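Local coordinates for protein taurine:2-oxoglutarate aminotransferase (Bifidobacterium kashiwanohense PV20-2, PDB 6JIX) that probably transfers the amino group of taurine to 2-oxoglutarate, using pyridoxal 5'-phosphate as cofactor, as a class-III aminotransferase, at residues 79-84 against 316-321. Numbering follows the deposited sequence.
With GLU (glutamic acid), chain E; GLU (glutamic acid), chain O.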
ATOM      1  N   MET A  79       1.452  21.513   3.505  1.00 32.12           N
ATOM      2  CA  MET A  79       2.441  20.514   3.147  1.00 27.32           C
ATOM      3  C   MET A  79       1.730  19.189   2.934  1.00 28.63           C
ATOM      4  O   MET A  79       1.317  18.544   3.905  1.00 31.73           O
ATOM      5  CB  MET A  79       3.486  20.430   4.263  1.00 27.65           C
ATOM      6  CG  MET A  79       4.724  19.650   3.949  1.00 27.21           C
ATOM      7  SD  MET A  79       6.041  19.958   5.153  1.00 35.36           S
ATOM      8  CE  MET A  79       5.416  19.277   6.684  1.00 23.55           C
ATOM      9  N   CYS A  80       1.548  18.792   1.673  1.00 25.25           N
ATOM     10  CA  CYS A  80       0.835  17.547   1.377  1.00 28.33           C
ATOM     11  C   CYS A  80       1.645  16.317   1.788  1.00 30.24           C
ATOM     12  O   CYS A  80       1.071  15.315   2.237  1.00 27.52           O
ATOM     13  CB  CYS A  80       0.492  17.465  -0.110  1.00 27.43           C
ATOM     14  SG  CYS A  80      -0.847  18.558  -0.651  1.00 30.83           S
ATOM     15  N   PHE A  81       2.970  16.358   1.596  1.00 29.36           N
ATOM     16  CA  PHE A  81       3.854  15.243   1.907  1.00 26.99           C
ATOM     17  C   PHE A  81       5.221  15.753   2.334  1.00 27.92           C
ATOM     18  O   PHE A  81       5.740  16.716   1.765  1.00 28.91           O
ATOM     19  CB  PHE A  81       4.034  14.290   0.720  1.00 23.30           C
ATOM     20  CG  PHE A  81       4.891  13.092   1.039  1.00 25.98           C
ATOM     21  CD1 PHE A  81       4.509  12.190   2.026  1.00 25.55           C
ATOM     22  CD2 PHE A  81       6.086  12.874   0.363  1.00 27.90           C
ATOM     23  CE1 PHE A  81       5.294  11.084   2.325  1.00 25.81           C
ATOM     24  CE2 PHE A  81       6.883  11.779   0.657  1.00 26.81           C
ATOM     25  CZ  PHE A  81       6.485  10.879   1.642  1.00 29.55           C
ATOM     26  N   MET A  82       5.788  15.104   3.353  1.00 28.43           N
ATOM     27  CA  MET A  82       7.183  15.255   3.741  1.00 26.57           C
ATOM     28  C   MET A  82       7.708  13.868   4.078  1.00 28.48           C
ATOM     29  O   MET A  82       6.961  13.022   4.571  1.00 28.88           O
ATOM     30  CB  MET A  82       7.343  16.214   4.920  1.00 22.99           C
ATOM     31  CG  MET A  82       8.771  16.505   5.297  1.00 24.14           C
ATOM     32  SD  MET A  82       9.750  17.086   3.913  1.00 33.42           S
ATOM     33  CE  MET A  82       8.679  18.365   3.240  1.00 28.08           C
ATOM     34  N   ALA A  83       8.992  13.635   3.806  1.00 28.47           N
ATOM     35  CA  ALA A  83       9.528  12.277   3.760  1.00 26.72           C
ATOM     36  C   ALA A  83       9.562  11.590   5.136  1.00 28.91           C
ATOM     37  O   ALA A  83       9.471  12.238   6.184  1.00 28.84           O
ATOM     38  CB  ALA A  83      10.930  12.296   3.151  1.00 29.59           C
ATOM     39  N   PRO A  84       9.670  10.256   5.147  1.00 31.39           N
ATOM     40  CA  PRO A  84       9.788   9.533   6.426  1.00 31.90           C
ATOM     41  C   PRO A  84      10.943   9.972   7.328  1.00 33.16           C
ATOM     42  O   PRO A  84      10.809   9.865   8.555  1.00 34.21           O
ATOM     43  CB  PRO A  84       9.977   8.075   5.975  1.00 30.23           C
ATOM     44  CG  PRO A  84       9.273   7.987   4.672  1.00 27.64           C
ATOM     45  CD  PRO A  84       9.401   9.344   4.017  1.00 31.01           C
ATOM     46  N   GLY A 316       3.789   7.279   7.100  1.00 24.15           N
ATOM     47  CA  GLY A 316       3.540   8.493   7.858  1.00 23.88           C
ATOM     48  C   GLY A 316       3.161   9.666   6.986  1.00 27.73           C
ATOM     49  O   GLY A 316       3.460  10.818   7.324  1.00 31.36           O
ATOM     50  N   HIS A 317       2.506   9.390   5.863  1.00 25.69           N
ATOM     51  CA  HIS A 317       2.128  10.405   4.902  1.00 21.18           C
ATOM     52  C   HIS A 317       1.441  11.577   5.588  1.00 24.17           C
ATOM     53  O   HIS A 317       0.520  11.398   6.388  1.00 28.74           O
ATOM     54  CB  HIS A 317       1.215   9.758   3.865  1.00 25.20           C
ATOM     55  CG  HIS A 317       0.934  10.626   2.680  1.00 28.47           C
ATOM     56  ND1 HIS A 317       0.062  11.696   2.732  1.00 22.21           N
ATOM     57  CD2 HIS A 317       1.408  10.582   1.412  1.00 25.28           C
ATOM     58  CE1 HIS A 317       0.016  12.274   1.543  1.00 28.45           C
ATOM     59  NE2 HIS A 317       0.819  11.615   0.723  1.00 24.79           N
ATOM     60  N   THR A 318       1.891  12.785   5.269  1.00 28.25           N
ATOM     61  CA  THR A 318       1.488  13.951   6.050  1.00 26.78           C
ATOM     62  C   THR A 318       0.008  14.266   5.875  1.00 26.45           C
ATOM     63  O   THR A 318      -0.726  14.380   6.864  1.00 30.60           O
ATOM     64  CB  THR A 318       2.361  15.144   5.680  1.00 27.34           C
ATOM     65  OG1 THR A 318       3.720  14.693   5.603  1.00 30.31           O
ATOM     66  CG2 THR A 318       2.270  16.230   6.750  1.00 23.76           C
ATOM     67  N   LEU A 319      -0.458  14.419   4.635  1.00 26.52           N
ATOM     68  CA  LEU A 319      -1.891  14.628   4.417  1.00 23.02           C
ATOM     69  C   LEU A 319      -2.711  13.529   5.076  1.00 20.96           C
ATOM     70  O   LEU A 319      -3.681  13.797   5.787  1.00 22.20           O
ATOM     71  CB  LEU A 319      -2.202  14.683   2.924  1.00 24.03           C
ATOM     72  CG  LEU A 319      -3.546  15.323   2.613  1.00 24.63           C
ATOM     73  CD1 LEU A 319      -3.409  16.833   2.650  1.00 20.30           C
ATOM     74  CD2 LEU A 319      -4.072  14.838   1.269  1.00 20.68           C
ATOM     75  N   ALA A 320      -2.323  12.276   4.854  1.00 22.31           N
ATOM     76  CA  ALA A 320      -3.094  11.165   5.386  1.00 20.80           C
ATOM     77  C   ALA A 320      -3.193  11.260   6.896  1.00 23.56           C
ATOM     78  O   ALA A 320      -4.268  11.049   7.467  1.00 18.56           O
ATOM     79  CB  ALA A 320      -2.459   9.838   4.968  1.00 22.95           C
ATOM     80  N   CYS A 321      -2.075  11.582   7.559  1.00 24.67           N
ATOM     81  CA  CYS A 321      -2.074  11.702   9.014  1.00 21.01           C
ATOM     82  C   CYS A 321      -2.956  12.846   9.483  1.00 24.59           C
ATOM     83  O   CYS A 321      -3.683  12.700  10.475  1.00 24.34           O
ATOM     84  CB  CYS A 321      -0.653  11.889   9.525  1.00 20.53           C
ATOM     85  SG  CYS A 321       0.271  10.365   9.546  1.00 26.30           S
TER
HETATM   86  N   GLU E 501      16.471  10.944   1.854  0.80 29.62           N
HETATM   87  CA  GLU E 501      15.244  11.685   1.823  0.80 28.82           C
HETATM   88  C   GLU E 501      15.585  13.074   2.346  0.80 33.39           C
HETATM   89  O   GLU E 501      14.857  14.086   2.091  0.80 25.61           O
HETATM   90  CB  GLU E 501      14.175  10.966   2.640  0.80 40.78           C
HETATM   91  CG  GLU E 501      14.486  10.174   3.911  0.80 38.31           C
HETATM   92  CD  GLU E 501      13.094   9.806   4.496  0.80 39.97           C
HETATM   93  OE1 GLU E 501      12.736  10.062   5.710  0.80 41.74           O
HETATM   94  OE2 GLU E 501      12.274   9.248   3.709  0.80 33.56           O
HETATM   95  OXT GLU E 501      16.646  13.175   3.022  0.80 36.51           O
HETATM   96  N   GLU O 502      13.544   6.062   2.088  0.70 37.37           N
HETATM   97  CA  GLU O 502      13.088   5.361   3.285  0.70 41.32           C
HETATM   98  C   GLU O 502      11.764   4.596   3.049  0.70 37.66           C
HETATM   99  O   GLU O 502      10.760   4.880   3.776  0.70 30.91           O
HETATM  100  CB  GLU O 502      12.901   6.332   4.469  0.70 31.21           C
HETATM  101  CG  GLU O 502      14.237   6.834   5.032  0.70 41.19           C
HETATM  102  CD  GLU O 502      14.334   6.907   6.563  0.70 37.50           C
HETATM  103  OE1 GLU O 502      13.340   6.621   7.272  0.70 33.26           O
HETATM  104  OE2 GLU O 502      15.416   7.249   7.121  0.70 39.82           O
HETATM  105  OXT GLU O 502      11.690   3.678   2.162  0.70 32.11           O
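The carbonyl oxygen of Cys80 accepts the backbone N-H of Leu319, with Leu319 N 3.0 Å from Cys80 O and the donor lying above the carbonyl plane. Cys80 O also lies 3.3 Å from His317 CE1 and close to Leu319 CB, so the N-cap residue and the start of helix 318-333 both lie against it. Two residues further along the loop, Met82 N gives a weak hydrogen bond to Thr318 OG1 at 3.1 Å. That hydroxyl oxygen stands beside its own backbone N (chi1 -44°), while the methyl CG2 packs against Met79 O. Loop 79-84 is thus tied to the helix start by one backbone and one side-chain acceptor.

His317 is the N-cap: its ND1 accepts Ala320 N at 3.2 Å along a nearly straight bond (168°). The other ring nitrogen, NE2, is hydrogen-bonded to Gly286 O of the second subunit, so both nitrogens have partners and the imidazole is held against turning. Over one of its faces comes Phe81 CD1, 3.5 Å from His317 CD2; the two rings are tilted by 29° and slid apart, with little overlap. An alanine in place of His317 would probably leave Ala320 N without its cap and Gly286 O of the second subunit without its mate, and open a gap beside Phe81.

Beyond the bonded part of the loop, Ala83 and Pro84 line a pocket for bound glutamate, and Pro84 O accepts a bond from Gln21 of the second subunit. The arrangement is a side-chain N-cap on a buried helix start, set at the subunit interface of a class-III, PLP-dependent aminotransferase dimer.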